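Local coordinates for protein tRNA-splicing endonuclease (Sulfolobus tokodaii, PDB 2CV8) that probably cuts precursor tRNAs at both splice sites to release the intron, leaving 2',3'-cyclic phosphate and 5'-hydroxyl ends, at residues B[3-7]-B[8-12]. Sequence-based numbering, arbitrary orientation.
Sequences GELVK and DKILI
With CG1 set between its backbone N and carbonyl carbon (chi1 43°), Val-6 holds this methyl over the neighbouring strand, where Val-6 CG1 lies 4.0 Å from Leu-11 CB; the two side chains cross obliquely on the face they share with Glu-4 and Lys-9. On the other face Leu-5 turns CG away from its own N (chi1 169°), which carries CD1 across to Ile-10, with Leu-5 CD1 4.2 Å from Ile-10 CG1. Branched aliphatic residues suit this second face because other parts of the same chain pack against it: Leu-5 also touches Ile-79 of helix 73-83, and Ile-10 touches Ile-64. At the far end Ile-12 bends CD1 back to within 3.9 Å of Gly-3 CA. Having no side chain, Gly-3 lets Ile-12 CD1 and Ile-10 CG2 come close to its backbone.

Strands 2-6 and 9-12 form an antiparallel beta hairpin closed by a type II' turn from Val-6 to Lys-9, in the N-terminal domain of the tRNA-intron endonuclease family. Lys-7 takes the first corner with a positive phi of 80°, and Asp-8 the second; a charged, flexible lysine suits the exposed tip, while Asp-8 also packs on Gln-83 of helix 73-83 and on Ile-84. Glu-4 and Leu-11 are joined by a reciprocal pair, Glu-4 N to Leu-11 O at 2.9 Å and Leu-11 N to Glu-4 O at 2.7 Å. Next to the turn, Val-6 N bonds to Lys-9 O, whereas the return bond from Lys-9 N to Val-6 O is weak at 3.4 Å. The hairpin occupies the middle of a mixed sheet: Leu-5 bonds through its backbone to Val-65, and Ile-10 to Leu-48.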
ATOM      1  N   GLY B   3       8.390  35.710   9.007  1.00 34.90           N
ATOM      2  CA  GLY B   3       8.378  34.676  10.024  1.00 26.32           C
ATOM      3  C   GLY B   3       9.772  34.367  10.519  1.00 28.33           C
ATOM      4  O   GLY B   3      10.753  34.487   9.784  1.00 40.02           O
ATOM      5  N   GLU B   4       9.856  33.969  11.780  1.00 30.63           N
ATOM      6  CA  GLU B   4      11.131  33.642  12.404  1.00 32.93           C
ATOM      7  C   GLU B   4      11.374  32.144  12.426  1.00 28.00           C
ATOM      8  O   GLU B   4      10.478  31.360  12.730  1.00 17.39           O
ATOM      9  CB  GLU B   4      11.169  34.170  13.851  1.00 57.57           C
ATOM     10  CG  GLU B   4      11.832  35.531  14.038  1.00 74.36           C
ATOM     11  CD  GLU B   4      13.342  35.439  14.193  1.00 91.03           C
ATOM     12  OE1 GLU B   4      13.996  36.501  14.280  1.00101.24           O
ATOM     13  OE2 GLU B   4      13.877  34.310  14.234  1.00 93.33           O
ATOM     14  N   LEU B   5      12.590  31.750  12.086  1.00 26.37           N
ATOM     15  CA  LEU B   5      12.948  30.349  12.135  1.00 27.05           C
ATOM     16  C   LEU B   5      13.418  30.120  13.556  1.00 29.79           C
ATOM     17  O   LEU B   5      14.271  30.847  14.062  1.00 35.32           O
ATOM     18  CB  LEU B   5      14.086  30.028  11.172  1.00 23.32           C
ATOM     19  CG  LEU B   5      14.700  28.635  11.352  1.00 16.93           C
ATOM     20  CD1 LEU B   5      13.625  27.566  11.191  1.00 11.62           C
ATOM     21  CD2 LEU B   5      15.827  28.435  10.338  1.00 20.88           C
ATOM     22  N   VAL B   6      12.847  29.117  14.202  1.00 35.71           N
ATOM     23  CA  VAL B   6      13.218  28.783  15.560  1.00 43.03           C
ATOM     24  C   VAL B   6      13.291  27.259  15.628  1.00 41.86           C
ATOM     25  O   VAL B   6      12.291  26.582  15.874  1.00 38.30           O
ATOM     26  CB  VAL B   6      12.187  29.374  16.578  1.00 37.64           C
ATOM     27  CG1 VAL B   6      10.772  29.155  16.081  1.00 39.62           C
ATOM     28  CG2 VAL B   6      12.373  28.750  17.949  1.00 51.95           C
ATOM     29  N   LYS B   7      14.489  26.736  15.376  1.00 56.42           N
ATOM     30  CA  LYS B   7      14.744  25.297  15.387  1.00 63.28           C
ATOM     31  C   LYS B   7      14.281  24.646  14.087  1.00 63.68           C
ATOM     32  O   LYS B   7      14.838  24.896  13.015  1.00 66.37           O
ATOM     33  CB  LYS B   7      14.024  24.637  16.563  1.00 90.03           C
ATOM     34  CG  LYS B   7      14.417  25.175  17.915  1.00100.59           C
ATOM     35  CD  LYS B   7      13.373  24.810  18.941  1.00112.91           C
ATOM     36  CE  LYS B   7      13.903  24.984  20.341  1.00121.13           C
ATOM     37  NZ  LYS B   7      15.061  24.089  20.611  1.00121.52           N
ATOM     38  N   ASP B   8      13.254  23.808  14.201  1.00 46.07           N
ATOM     39  CA  ASP B   8      12.691  23.097  13.059  1.00 51.76           C
ATOM     40  C   ASP B   8      11.315  23.653  12.669  1.00 48.93           C
ATOM     41  O   ASP B   8      10.605  23.077  11.834  1.00 43.85           O
ATOM     42  CB  ASP B   8      12.569  21.611  13.395  1.00 62.03           C
ATOM     43  CG  ASP B   8      11.787  21.364  14.676  1.00 70.92           C
ATOM     44  OD1 ASP B   8      11.538  20.183  15.002  1.00 82.16           O
ATOM     45  OD2 ASP B   8      11.423  22.350  15.357  1.00 66.84           O
ATOM     46  N   LYS B   9      10.946  24.775  13.278  1.00 39.88           N
ATOM     47  CA  LYS B   9       9.672  25.410  12.998  1.00 33.30           C
ATOM     48  C   LYS B   9       9.786  26.909  12.731  1.00 24.83           C
ATOM     49  O   LYS B   9      10.830  27.520  12.968  1.00 22.43           O
ATOM     50  CB  LYS B   9       8.703  25.139  14.143  1.00 35.53           C
ATOM     51  CG  LYS B   9       8.178  23.719  14.107  1.00 55.41           C
ATOM     52  CD  LYS B   9       7.133  23.450  15.178  1.00 57.94           C
ATOM     53  CE  LYS B   9       6.443  22.114  14.923  1.00 63.21           C
ATOM     54  NZ  LYS B   9       7.430  21.000  14.748  1.00 61.66           N
ATOM     55  N   ILE B  10       8.706  27.495  12.223  1.00 18.02           N
ATOM     56  CA  ILE B  10       8.677  28.917  11.915  1.00 22.42           C
ATOM     57  C   ILE B  10       7.570  29.641  12.664  1.00 24.52           C
ATOM     58  O   ILE B  10       6.391  29.314  12.546  1.00 30.96           O
ATOM     59  CB  ILE B  10       8.527  29.127  10.405  1.00 15.77           C
ATOM     60  CG1 ILE B  10       9.812  28.665   9.718  1.00 12.80           C
ATOM     61  CG2 ILE B  10       8.243  30.580  10.087  1.00 16.88           C
ATOM     62  CD1 ILE B  10       9.722  28.624   8.237  1.00  9.54           C
ATOM     63  N   LEU B  11       7.973  30.642  13.431  1.00 29.21           N
ATOM     64  CA  LEU B  11       7.068  31.423  14.254  1.00 26.00           C
ATOM     65  C   LEU B  11       6.523  32.664  13.554  1.00 24.27           C
ATOM     66  O   LEU B  11       7.272  33.409  12.920  1.00 28.80           O
ATOM     67  CB  LEU B  11       7.817  31.836  15.526  1.00 39.82           C
ATOM     68  CG  LEU B  11       7.095  32.526  16.678  1.00 48.60           C
ATOM     69  CD1 LEU B  11       6.139  31.546  17.351  1.00 49.40           C
ATOM     70  CD2 LEU B  11       8.129  33.030  17.673  1.00 44.91           C
ATOM     71  N   ILE B  12       5.216  32.879  13.655  1.00 22.20           N
ATOM     72  CA  ILE B  12       4.588  34.070  13.079  1.00 29.05           C
ATOM     73  C   ILE B  12       4.081  34.845  14.296  1.00 34.67           C
ATOM     74  O   ILE B  12       3.004  34.541  14.825  1.00 18.53           O
ATOM     75  CB  ILE B  12       3.377  33.724  12.174  1.00 22.89           C
ATOM     76  CG1 ILE B  12       3.825  32.876  10.979  1.00 23.38           C
ATOM     77  CG2 ILE B  12       2.707  35.020  11.687  1.00  2.56           C
ATOM     78  CD1 ILE B  12       4.657  33.626   9.964  1.00 34.27           C
TER